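Local coordinates for Poly(A) ribonuclease pop2 (Schizosaccharomyces pombe, PDB 3G0Z), which acts as the catalytic 3'-exoribonuclease of the CCR4-NOT complex, shortening poly(A) tails of mRNA to release 5'-AMP with the help of divalent metal ions, at residues Val48-Glu53 with Gly170-Tyr175. Sequence-based numbering, arbitrary orientation.
With ZN (zinc ion), chain B.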
loop_
_atom_site.group_PDB
_atom_site.type_symbol
_atom_site.label_atom_id
_atom_site.label_comp_id
_atom_site.label_asym_id
_atom_site.label_seq_id
_atom_site.Cartn_x
_atom_site.Cartn_y
_atom_site.Cartn_z
ATOM N N VAL A 48 0.304 2.258 -10.494
ATOM C CA VAL A 48 0.580 2.740 -9.135
ATOM C C VAL A 48 0.956 1.572 -8.232
ATOM O O VAL A 48 0.169 0.643 -8.057
ATOM C CB VAL A 48 -0.646 3.476 -8.520
ATOM C CG1 VAL A 48 -0.318 4.017 -7.136
ATOM C CG2 VAL A 48 -1.114 4.612 -9.442
ATOM N N SER A 49 2.153 1.615 -7.661
ATOM C CA SER A 49 2.541 0.628 -6.655
ATOM C C SER A 49 2.452 1.238 -5.268
ATOM O O SER A 49 2.932 2.347 -5.020
ATOM C CB SER A 49 3.954 0.086 -6.914
ATOM O OG SER A 49 4.003 -0.549 -8.182
ATOM N N MET A 50 1.837 0.512 -4.353
ATOM C CA MET A 50 1.635 1.061 -3.032
ATOM C C MET A 50 2.150 0.157 -1.915
ATOM O O MET A 50 2.141 -1.065 -2.023
ATOM C CB MET A 50 0.166 1.342 -2.792
ATOM C CG MET A 50 -0.106 1.629 -1.322
ATOM S SD MET A 50 -1.846 1.766 -0.936
ATOM C CE MET A 50 -2.547 0.449 -1.914
ATOM N N ASP A 51 2.583 0.792 -0.835
ATOM C CA ASP A 51 2.876 0.100 0.391
ATOM C C ASP A 51 2.435 0.979 1.580
ATOM O O ASP A 51 2.283 2.201 1.429
ATOM C CB ASP A 51 4.359 -0.186 0.472
ATOM C CG ASP A 51 4.720 -0.863 1.757
ATOM O OD1 ASP A 51 4.342 -2.036 1.907
ATOM O OD2 ASP A 51 5.336 -0.211 2.625
ATOM N N THR A 52 2.189 0.369 2.739
ATOM C CA THR A 52 1.767 1.122 3.934
ATOM C C THR A 52 2.563 0.712 5.166
ATOM O O THR A 52 3.021 -0.417 5.249
ATOM C CB THR A 52 0.258 0.922 4.271
ATOM O OG1 THR A 52 0.010 -0.453 4.591
ATOM C CG2 THR A 52 -0.637 1.338 3.107
ATOM N N GLU A 53 2.745 1.644 6.102
ATOM C CA GLU A 53 3.281 1.323 7.423
ATOM C C GLU A 53 2.251 1.739 8.458
ATOM O O GLU A 53 1.781 2.881 8.455
ATOM C CB GLU A 53 4.595 2.066 7.709
ATOM C CG GLU A 53 5.750 1.648 6.834
ATOM C CD GLU A 53 6.161 0.194 7.053
ATOM O OE1 GLU A 53 5.490 -0.534 7.813
ATOM O OE2 GLU A 53 7.167 -0.223 6.449
ATOM N N GLY A 170 -4.630 -6.818 1.395
ATOM C CA GLY A 170 -5.789 -6.588 2.238
ATOM C C GLY A 170 -5.588 -5.340 3.081
ATOM O O GLY A 170 -6.433 -4.451 3.124
ATOM N N TYR A 171 -4.440 -5.266 3.732
ATOM C CA TYR A 171 -4.144 -4.183 4.644
ATOM C C TYR A 171 -4.001 -2.851 3.932
ATOM O O TYR A 171 -4.553 -1.842 4.372
ATOM C CB TYR A 171 -2.884 -4.500 5.435
ATOM C CG TYR A 171 -3.162 -5.239 6.725
ATOM C CD1 TYR A 171 -2.997 -6.617 6.814
ATOM C CD2 TYR A 171 -3.607 -4.557 7.851
ATOM C CE1 TYR A 171 -3.257 -7.292 7.990
ATOM C CE2 TYR A 171 -3.859 -5.224 9.035
ATOM C CZ TYR A 171 -3.684 -6.591 9.100
ATOM O OH TYR A 171 -3.943 -7.258 10.281
ATOM N N ASP A 172 -3.263 -2.853 2.831
ATOM C CA ASP A 172 -3.039 -1.633 2.059
ATOM C C ASP A 172 -4.345 -1.030 1.551
ATOM O O ASP A 172 -4.637 0.147 1.804
ATOM C CB ASP A 172 -2.092 -1.904 0.881
ATOM C CG ASP A 172 -0.662 -2.184 1.333
ATOM O OD1 ASP A 172 -0.416 -2.229 2.556
ATOM O OD2 ASP A 172 0.218 -2.364 0.466
ATOM N N PHE A 173 -5.132 -1.815 0.824
ATOM C CA PHE A 173 -6.375 -1.273 0.285
ATOM C C PHE A 173 -7.351 -0.902 1.414
ATOM O O PHE A 173 -8.047 0.092 1.326
ATOM C CB PHE A 173 -7.029 -2.232 -0.701
ATOM C CG PHE A 173 -6.301 -2.362 -2.009
ATOM C CD1 PHE A 173 -5.995 -1.242 -2.766
ATOM C CD2 PHE A 173 -5.946 -3.611 -2.494
ATOM C CE1 PHE A 173 -5.337 -1.370 -3.980
ATOM C CE2 PHE A 173 -5.290 -3.749 -3.721
ATOM C CZ PHE A 173 -4.987 -2.623 -4.457
ATOM N N ALA A 174 -7.395 -1.711 2.467
ATOM C CA ALA A 174 -8.263 -1.434 3.608
ATOM C C ALA A 174 -7.991 -0.061 4.227
ATOM O O ALA A 174 -8.933 0.674 4.556
ATOM C CB ALA A 174 -8.140 -2.536 4.668
ATOM N N TYR A 175 -6.717 0.290 4.390
ATOM C CA TYR A 175 -6.384 1.608 4.923
ATOM C C TYR A 175 -6.819 2.725 3.991
ATOM O O TYR A 175 -7.268 3.775 4.449
ATOM C CB TYR A 175 -4.891 1.739 5.247
ATOM C CG TYR A 175 -4.580 1.380 6.676
ATOM C CD1 TYR A 175 -3.899 0.198 6.994
ATOM C CD2 TYR A 175 -5.000 2.207 7.722
ATOM C CE1 TYR A 175 -3.626 -0.140 8.335
ATOM C CE2 TYR A 175 -4.728 1.886 9.052
ATOM C CZ TYR A 175 -4.048 0.702 9.351
ATOM O OH TYR A 175 -3.785 0.387 10.669
HETATM ZN ZN ZN B . 6.264 -1.465 4.245
HETATM O O HOH W 1 4.535 -3.279 4.445
#
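Asp172, on helix 169-181, reaches the central strand through Thr52 and Met50, and its side chain illustrates how a DEDD-type nuclease, a branch of the RNase H-like fold, brings distant acidic residues together. The strand and helix segments run almost perpendicular, at 87°, with axes 8.0 Å apart. CB of Asp172 rests on the thioether end of Met50, 3.7 Å from CE; a bend at chi3 turns that methyl so that it also lies 3.9 Å from CE1 of Phe173, meeting that ring obliquely. Beyond CB, CG approaches the Thr52 side chain, and the carboxylate then divides its tasks. OD1 accepts a hydrogen bond of 2.7 Å from OG1 of Thr52, which comes from above the carboxylate plane, 42° out of it. A chi1 of 63° sets the threonine hydroxyl between its own backbone N and carbonyl carbon, and from there it reaches OD1, with CG2 beside the same oxygen. OD2 points back to the strand, 3.6 Å from CA of Asp51.

The side chain of Asp51 leaves the strand away from the helix; its OD2 binds zinc at 2.2 Å, and OD1 accepts a hydrogen bond from a water that is also a zinc ligand. Asp241 also binds the ion, Glu53 approaches with OE2 at a longer 2.7 Å, and a manganese ion lies beside Asp51. Asp51 OD1 and Asp172 OD2 approach to 4.4 Å, a pairing of acids that bound cations would be expected to stabilise. The hydrogen bond from Thr52 probably fixes the rotation of the carboxylate of Asp172, a residue assigned to the catalytic magnesium site.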